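Local coordinates for protein phosphoglycerate oxidoreductase (Rhizobium etli, PDB 4HY3) that probably reduces hydroxypyruvate or glyoxylate with a nicotinamide cofactor, as a member of the D-isomer-specific 2-hydroxyacid dehydrogenase family, at residues Leu116-Gln128 against Met337-Glu350. Numbering follows the deposited sequence.
Sequences LFQRGIHVVTTGQ and MDRGLPPMRCKRAE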
ATOM      1  N   LEU A 116       9.828  17.095 -37.342  1.00 39.24           N
ATOM      2  CA  LEU A 116       9.154  16.036 -36.618  1.00 39.38           C
ATOM      3  C   LEU A 116       8.599  16.758 -35.468  1.00 42.36           C
ATOM      4  O   LEU A 116       9.236  16.780 -34.421  1.00 49.06           O
ATOM      5  CB  LEU A 116      10.093  15.001 -36.005  1.00 35.42           C
ATOM      6  CG  LEU A 116      11.376  14.457 -36.572  1.00 32.73           C
ATOM      7  CD1 LEU A 116      12.166  14.093 -35.345  1.00 31.06           C
ATOM      8  CD2 LEU A 116      11.098  13.262 -37.453  1.00 31.15           C
ATOM      9  N   PHE A 117       7.446  17.376 -35.666  1.00 43.82           N
ATOM     10  CA  PHE A 117       6.661  18.047 -34.612  1.00 44.03           C
ATOM     11  C   PHE A 117       5.575  18.701 -35.416  1.00 45.93           C
ATOM     12  O   PHE A 117       4.397  18.438 -35.190  1.00 47.93           O
ATOM     13  CB  PHE A 117       7.440  19.087 -33.790  1.00 39.72           C
ATOM     14  CG  PHE A 117       7.949  18.582 -32.462  1.00 36.20           C
ATOM     15  CD1 PHE A 117       7.143  17.820 -31.625  1.00 38.86           C
ATOM     16  CD2 PHE A 117       9.247  18.894 -32.034  1.00 38.74           C
ATOM     17  CE1 PHE A 117       7.635  17.359 -30.396  1.00 40.26           C
ATOM     18  CE2 PHE A 117       9.752  18.432 -30.816  1.00 36.83           C
ATOM     19  CZ  PHE A 117       8.946  17.667 -29.999  1.00 38.45           C
ATOM     20  N   GLN A 118       5.996  19.526 -36.373  1.00 45.58           N
ATOM     21  CA  GLN A 118       5.186  19.880 -37.522  1.00 48.87           C
ATOM     22  C   GLN A 118       4.347  18.688 -37.977  1.00 46.15           C
ATOM     23  O   GLN A 118       3.122  18.772 -38.034  1.00 44.86           O
ATOM     24  CB  GLN A 118       6.104  20.294 -38.673  1.00 59.38           C
ATOM     25  CG  GLN A 118       5.391  20.611 -39.985  1.00 66.74           C
ATOM     26  CD  GLN A 118       4.816  22.008 -39.996  1.00 74.07           C
ATOM     27  OE1 GLN A 118       5.508  22.985 -39.679  1.00 78.78           O
ATOM     28  NE2 GLN A 118       3.540  22.115 -40.353  1.00 77.32           N
ATOM     29  N   ARG A 119       5.019  17.579 -38.283  1.00 44.39           N
ATOM     30  CA  ARG A 119       4.377  16.399 -38.869  1.00 41.81           C
ATOM     31  C   ARG A 119       3.548  15.538 -37.913  1.00 40.22           C
ATOM     32  O   ARG A 119       2.653  14.798 -38.356  1.00 36.48           O
ATOM     33  CB  ARG A 119       5.422  15.555 -39.572  1.00 41.48           C
ATOM     34  CG  ARG A 119       5.806  16.118 -40.923  1.00 39.83           C
ATOM     35  CD  ARG A 119       7.075  15.470 -41.398  1.00 41.13           C
ATOM     36  NE  ARG A 119       6.871  14.444 -42.422  1.00 42.04           N
ATOM     37  CZ  ARG A 119       6.806  13.139 -42.200  1.00 42.68           C
ATOM     38  NH1 ARG A 119       6.871  12.652 -40.974  1.00 50.89           N
ATOM     39  NH2 ARG A 119       6.656  12.309 -43.209  1.00 42.81           N
ATOM     40  N   GLY A 120       3.851  15.655 -36.613  1.00 41.39           N
ATOM     41  CA  GLY A 120       3.171  14.901 -35.539  1.00 38.22           C
ATOM     42  C   GLY A 120       3.925  13.635 -35.150  1.00 38.41           C
ATOM     43  O   GLY A 120       3.316  12.672 -34.669  1.00 38.89           O
ATOM     44  N   ILE A 121       5.247  13.646 -35.363  1.00 34.95           N
ATOM     45  CA  ILE A 121       6.060  12.452 -35.277  1.00 32.75           C
ATOM     46  C   ILE A 121       6.635  12.416 -33.876  1.00 34.23           C
ATOM     47  O   ILE A 121       7.430  13.287 -33.529  1.00 38.24           O
ATOM     48  CB  ILE A 121       7.218  12.468 -36.306  1.00 33.24           C
ATOM     49  CG1 ILE A 121       6.707  12.599 -37.729  1.00 35.48           C
ATOM     50  CG2 ILE A 121       8.060  11.209 -36.256  1.00 32.17           C
ATOM     51  CD1 ILE A 121       5.481  11.781 -38.023  1.00 38.41           C
ATOM     52  N   HIS A 122       6.230  11.418 -33.088  1.00 30.77           N
ATOM     53  CA  HIS A 122       6.678  11.254 -31.716  1.00 29.97           C
ATOM     54  C   HIS A 122       8.053  10.665 -31.644  1.00 29.99           C
ATOM     55  O   HIS A 122       8.418   9.815 -32.438  1.00 31.93           O
ATOM     56  CB  HIS A 122       5.691  10.412 -30.890  1.00 31.25           C
ATOM     57  CG  HIS A 122       4.238  10.848 -31.029  1.00 34.83           C
ATOM     58  ND1 HIS A 122       3.257  10.007 -31.442  1.00 35.25           N
ATOM     59  CD2 HIS A 122       3.628  12.081 -30.828  1.00 35.72           C
ATOM     60  CE1 HIS A 122       2.087  10.664 -31.486  1.00 32.75           C
ATOM     61  NE2 HIS A 122       2.311  11.932 -31.113  1.00 34.08           N
ATOM     62  N   VAL A 123       8.839  11.139 -30.686  1.00 30.54           N
ATOM     63  CA  VAL A 123      10.139  10.587 -30.407  1.00 29.26           C
ATOM     64  C   VAL A 123      10.027  10.110 -28.999  1.00 32.41           C
ATOM     65  O   VAL A 123       9.686  10.891 -28.105  1.00 38.35           O
ATOM     66  CB  VAL A 123      11.248  11.635 -30.429  1.00 27.96           C
ATOM     67  CG1 VAL A 123      12.557  10.971 -30.026  1.00 27.96           C
ATOM     68  CG2 VAL A 123      11.369  12.320 -31.792  1.00 25.00           C
ATOM     69  N   VAL A 124      10.316   8.835 -28.791  1.00 32.55           N
ATOM     70  CA  VAL A 124      10.052   8.196 -27.527  1.00 31.71           C
ATOM     71  C   VAL A 124      11.373   7.595 -27.045  1.00 33.24           C
ATOM     72  O   VAL A 124      12.259   7.311 -27.861  1.00 35.71           O
ATOM     73  CB  VAL A 124       8.892   7.188 -27.702  1.00 31.93           C
ATOM     74  CG1 VAL A 124       9.370   5.752 -27.725  1.00 32.12           C
ATOM     75  CG2 VAL A 124       7.850   7.366 -26.626  1.00 33.43           C
ATOM     76  N   THR A 125      11.531   7.441 -25.731  1.00 34.76           N
ATOM     77  CA  THR A 125      12.787   6.941 -25.138  1.00 35.81           C
ATOM     78  C   THR A 125      12.452   5.937 -24.084  1.00 34.87           C
ATOM     79  O   THR A 125      11.341   5.882 -23.577  1.00 35.29           O
ATOM     80  CB  THR A 125      13.635   8.033 -24.437  1.00 38.61           C
ATOM     81  OG1 THR A 125      12.765   8.862 -23.656  1.00 42.64           O
ATOM     82  CG2 THR A 125      14.404   8.894 -25.445  1.00 38.15           C
ATOM     83  N   THR A 126      13.447   5.165 -23.714  1.00 33.33           N
ATOM     84  CA  THR A 126      13.192   3.956 -23.008  1.00 33.81           C
ATOM     85  C   THR A 126      14.045   3.897 -21.769  1.00 33.85           C
ATOM     86  O   THR A 126      14.190   2.827 -21.174  1.00 32.38           O
ATOM     87  CB  THR A 126      13.572   2.781 -23.917  1.00 34.73           C
ATOM     88  OG1 THR A 126      14.925   2.967 -24.379  1.00 32.99           O
ATOM     89  CG2 THR A 126      12.615   2.719 -25.104  1.00 31.57           C
ATOM     90  N   GLY A 127      14.613   5.052 -21.411  1.00 33.98           N
ATOM     91  CA  GLY A 127      15.533   5.197 -20.288  1.00 32.46           C
ATOM     92  C   GLY A 127      14.980   4.843 -18.915  1.00 33.17           C
ATOM     93  O   GLY A 127      15.745   4.593 -17.979  1.00 32.68           O
ATOM     94  N   GLN A 128      13.656   4.807 -18.768  1.00 34.83           N
ATOM     95  CA  GLN A 128      13.124   4.492 -17.452  1.00 36.51           C
ATOM     96  C   GLN A 128      13.322   3.037 -17.052  1.00 34.29           C
ATOM     97  O   GLN A 128      13.115   2.682 -15.894  1.00 33.55           O
ATOM     98  CB  GLN A 128      11.695   4.957 -17.270  1.00 38.79           C
ATOM     99  CG  GLN A 128      10.694   4.113 -17.985  1.00 47.67           C
ATOM    100  CD  GLN A 128       9.363   4.208 -17.308  1.00 50.06           C
ATOM    101  OE1 GLN A 128       9.285   4.527 -16.116  1.00 43.53           O
ATOM    102  NE2 GLN A 128       8.300   3.939 -18.062  1.00 52.71           N
HETATM  103  N   MSE A 337       0.308   2.894 -31.476  1.00 26.10           N
HETATM  104  CA  MSE A 337       0.318   3.780 -32.615  1.00 27.36           C
HETATM  105  C   MSE A 337      -0.211   3.095 -33.836  1.00 28.99           C
HETATM  106  O   MSE A 337      -0.793   3.743 -34.708  1.00 29.29           O
HETATM  107  CB  MSE A 337       1.705   4.279 -32.849  1.00 29.51           C
HETATM  108  CG  MSE A 337       2.131   4.887 -31.541  1.00 34.34           C
HETATM  109 SE   MSE A 337       3.639   6.111 -31.877  1.00 44.19          SE
HETATM  110  CE  MSE A 337       4.967   4.796 -31.231  1.00 40.14           C
ATOM    111  N   ASP A 338      -0.029   1.780 -33.930  1.00 29.10           N
ATOM    112  CA  ASP A 338      -0.745   1.026 -34.962  1.00 29.72           C
ATOM    113  C   ASP A 338      -2.260   1.251 -34.877  1.00 28.72           C
ATOM    114  O   ASP A 338      -2.893   1.526 -35.873  1.00 27.39           O
ATOM    115  CB  ASP A 338      -0.487  -0.467 -34.848  1.00 31.96           C
ATOM    116  CG  ASP A 338       0.910  -0.850 -35.232  1.00 35.38           C
ATOM    117  OD1 ASP A 338       1.455  -0.247 -36.206  1.00 35.12           O
ATOM    118  OD2 ASP A 338       1.446  -1.779 -34.553  1.00 35.55           O
ATOM    119  N   ARG A 339      -2.821   1.119 -33.679  1.00 29.95           N
ATOM    120  CA  ARG A 339      -4.245   1.327 -33.444  1.00 29.54           C
ATOM    121  C   ARG A 339      -4.593   2.815 -33.337  1.00 31.01           C
ATOM    122  O   ARG A 339      -5.525   3.173 -32.627  1.00 33.74           O
ATOM    123  CB  ARG A 339      -4.691   0.580 -32.181  1.00 27.86           C
ATOM    124  CG  ARG A 339      -4.444  -0.931 -32.211  1.00 27.79           C
ATOM    125  CD  ARG A 339      -5.013  -1.696 -31.023  1.00 27.52           C
ATOM    126  NE  ARG A 339      -5.031  -0.857 -29.823  1.00 30.41           N
ATOM    127  CZ  ARG A 339      -4.303  -1.081 -28.746  1.00 30.90           C
ATOM    128  NH1 ARG A 339      -3.523  -2.141 -28.695  1.00 34.29           N
ATOM    129  NH2 ARG A 339      -4.355  -0.255 -27.722  1.00 31.51           N
ATOM    130  N   GLY A 340      -3.834   3.671 -34.025  1.00 32.31           N
ATOM    131  CA  GLY A 340      -4.061   5.127 -34.056  1.00 31.47           C
ATOM    132  C   GLY A 340      -3.770   5.954 -32.794  1.00 34.34           C
ATOM    133  O   GLY A 340      -3.903   7.171 -32.835  1.00 37.20           O
ATOM    134  N   LEU A 341      -3.384   5.343 -31.671  1.00 32.99           N
ATOM    135  CA  LEU A 341      -3.287   6.105 -30.417  1.00 35.50           C
ATOM    136  C   LEU A 341      -1.865   6.622 -30.092  1.00 40.46           C
ATOM    137  O   LEU A 341      -0.856   6.144 -30.653  1.00 40.58           O
ATOM    138  CB  LEU A 341      -3.862   5.320 -29.231  1.00 35.29           C
ATOM    139  CG  LEU A 341      -5.257   4.696 -29.452  1.00 35.95           C
ATOM    140  CD1 LEU A 341      -5.338   3.347 -28.755  1.00 37.15           C
ATOM    141  CD2 LEU A 341      -6.417   5.569 -29.027  1.00 33.19           C
ATOM    142  N   PRO A 342      -1.784   7.628 -29.202  1.00 40.78           N
ATOM    143  CA  PRO A 342      -0.537   8.196 -28.723  1.00 40.48           C
ATOM    144  C   PRO A 342       0.256   7.228 -27.872  1.00 41.46           C
ATOM    145  O   PRO A 342      -0.327   6.435 -27.125  1.00 38.06           O
ATOM    146  CB  PRO A 342      -0.997   9.371 -27.865  1.00 40.50           C
ATOM    147  CG  PRO A 342      -2.385   9.021 -27.470  1.00 41.81           C
ATOM    148  CD  PRO A 342      -2.933   8.401 -28.715  1.00 42.69           C
ATOM    149  N   PRO A 343       1.594   7.292 -27.980  1.00 43.87           N
ATOM    150  CA  PRO A 343       2.436   6.374 -27.218  1.00 44.87           C
ATOM    151  C   PRO A 343       2.375   6.763 -25.742  1.00 45.91           C
ATOM    152  O   PRO A 343       2.255   7.955 -25.431  1.00 47.71           O
ATOM    153  CB  PRO A 343       3.827   6.627 -27.805  1.00 44.55           C
ATOM    154  CG  PRO A 343       3.786   8.061 -28.233  1.00 42.61           C
ATOM    155  CD  PRO A 343       2.394   8.241 -28.777  1.00 41.62           C
HETATM  156  N   MSE A 344       2.430   5.769 -24.854  1.00 44.36           N
HETATM  157  CA  MSE A 344       2.278   5.995 -23.418  1.00 43.89           C
HETATM  158  C   MSE A 344       3.466   5.537 -22.652  1.00 40.72           C
HETATM  159  O   MSE A 344       3.815   6.134 -21.645  1.00 44.76           O
HETATM  160  CB  MSE A 344       1.126   5.187 -22.822  1.00 48.10           C
HETATM  161  CG  MSE A 344      -0.282   5.594 -23.218  1.00 56.57           C
HETATM  162 SE   MSE A 344      -0.559   7.533 -23.000  1.00 86.59          SE
HETATM  163  CE  MSE A 344      -0.933   7.692 -21.065  1.00 67.93           C
ATOM    164  N   ARG A 345       4.095   4.470 -23.126  1.00 41.06           N
ATOM    165  CA  ARG A 345       4.975   3.648 -22.307  1.00 43.28           C
ATOM    166  C   ARG A 345       6.366   4.246 -22.155  1.00 44.53           C
ATOM    167  O   ARG A 345       6.904   4.313 -21.050  1.00 44.59           O
ATOM    168  CB  ARG A 345       5.040   2.192 -22.845  1.00 42.52           C
ATOM    169  CG  ARG A 345       5.664   1.199 -21.869  1.00 40.58           C
ATOM    170  CD  ARG A 345       5.700   1.839 -20.489  1.00 42.14           C
ATOM    171  NE  ARG A 345       5.699   0.887 -19.390  1.00 45.77           N
ATOM    172  CZ  ARG A 345       5.649   1.225 -18.102  1.00 41.69           C
ATOM    173  NH1 ARG A 345       5.592   2.492 -17.725  1.00 40.21           N
ATOM    174  NH2 ARG A 345       5.654   0.282 -17.188  1.00 39.87           N
ATOM    175  N   CYS A 346       6.946   4.645 -23.277  1.00 45.01           N
ATOM    176  CA  CYS A 346       8.261   5.245 -23.288  1.00 45.80           C
ATOM    177  C   CYS A 346       8.073   6.745 -23.147  1.00 43.47           C
ATOM    178  O   CYS A 346       6.992   7.252 -23.429  1.00 43.56           O
ATOM    179  CB  CYS A 346       8.962   4.924 -24.613  1.00 50.35           C
ATOM    180  SG  CYS A 346       8.928   3.192 -25.188  1.00 53.09           S
ATOM    181  N   LYS A 347       9.121   7.455 -22.739  1.00 43.18           N
ATOM    182  CA  LYS A 347       9.027   8.893 -22.531  1.00 45.09           C
ATOM    183  C   LYS A 347       8.916   9.697 -23.844  1.00 45.23           C
ATOM    184  O   LYS A 347       9.617   9.423 -24.805  1.00 45.16           O
ATOM    185  CB  LYS A 347      10.201   9.384 -21.688  1.00 45.44           C
ATOM    186  CG  LYS A 347       9.982  10.787 -21.159  1.00 49.29           C
ATOM    187  CD  LYS A 347      11.275  11.515 -20.836  1.00 53.04           C
ATOM    188  CE  LYS A 347      11.664  11.370 -19.364  1.00 56.70           C
ATOM    189  NZ  LYS A 347      12.435  12.558 -18.877  1.00 53.14           N
ATOM    190  N   ARG A 348       8.031  10.688 -23.879  1.00 45.46           N
ATOM    191  CA  ARG A 348       7.963  11.610 -25.018  1.00 47.41           C
ATOM    192  C   ARG A 348       8.968  12.764 -24.859  1.00 45.19           C
ATOM    193  O   ARG A 348       9.418  13.020 -23.745  1.00 46.77           O
ATOM    194  CB  ARG A 348       6.562  12.201 -25.098  1.00 49.01           C
ATOM    195  CG  ARG A 348       6.094  12.376 -26.509  1.00 49.66           C
ATOM    196  CD  ARG A 348       4.969  11.425 -26.772  1.00 54.93           C
ATOM    197  NE  ARG A 348       3.750  12.192 -26.908  1.00 63.14           N
ATOM    198  CZ  ARG A 348       2.532  11.722 -26.672  1.00 67.98           C
ATOM    199  NH1 ARG A 348       2.350  10.465 -26.273  1.00 66.26           N
ATOM    200  NH2 ARG A 348       1.491  12.524 -26.844  1.00 66.62           N
ATOM    201  N   ALA A 349       9.291  13.457 -25.957  1.00 45.16           N
ATOM    202  CA  ALA A 349      10.115  14.694 -25.968  1.00 49.03           C
ATOM    203  C   ALA A 349       9.373  15.868 -26.633  1.00 55.29           C
ATOM    204  O   ALA A 349       8.553  15.611 -27.518  1.00 53.08           O
ATOM    205  CB  ALA A 349      11.390  14.435 -26.722  1.00 45.22           C
ATOM    206  N   GLU A 350       9.650  17.134 -26.248  1.00 61.08           N
ATOM    207  CA  GLU A 350       8.912  18.298 -26.838  1.00 70.66           C
ATOM    208  C   GLU A 350       9.579  19.667 -26.809  1.00 75.85           C
ATOM    209  O   GLU A 350       9.625  20.394 -27.809  1.00 73.62           O
ATOM    210  CB  GLU A 350       7.516  18.514 -26.191  1.00 78.66           C
ATOM    211  CG  GLU A 350       6.911  17.360 -25.394  1.00 84.60           C
ATOM    212  CD  GLU A 350       7.548  17.187 -24.021  1.00 84.36           C
ATOM    213  OE1 GLU A 350       8.801  17.276 -23.918  1.00 72.94           O
ATOM    214  OE2 GLU A 350       6.786  16.957 -23.045  1.00 85.31           O
TER
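The carbonyl oxygen of K347 is gripped chiefly by T125, whose backbone N lies 2.9 Å from K347 O, in the carbonyl plane and on a lone pair. The hydroxyl OG1 of T125 adds a weak bond to the same oxygen, since a chi1 of 44° places it between the backbone N and the carbonyl carbon, and the CA-H of V124 also points at it. K347 N returns a bond to T125 O, an atom less surely placed, completing an antiparallel hydrogen-bonded pair. Residues 347-348 so become the outermost strand, within this chain, of a mixed sheet separate from the parallel Rossmann-type one, consistent with the substrate-binding domain of 2-hydroxyacid dehydrogenases. Further along, A349 N reaches V123 O only weakly.

The H122 ring has different neighbours on its two faces and its edge. One face meets the guanidinium of R348, the planes 35° apart and the overlap offset toward the rim; G120 O sits over the centre of the opposite face. The selenium (SE) of selenomethionine M337 touches the edge, 3.9 Å from H122 ND1, while P343 CD approaches obliquely.

Beyond H122, F117 brings CZ to the backbone of A349 and E350, with A349 O near its ring plane. Exchanging F117 for an alanine would probably open a gap beside A349 O and E350 CA, where CZ now packs. The chemistry implies a short, weakly bonded edge strand tied to strand 122-125 mainly at T125-K347, while R348 is salt-bridged to E350 of the second subunit.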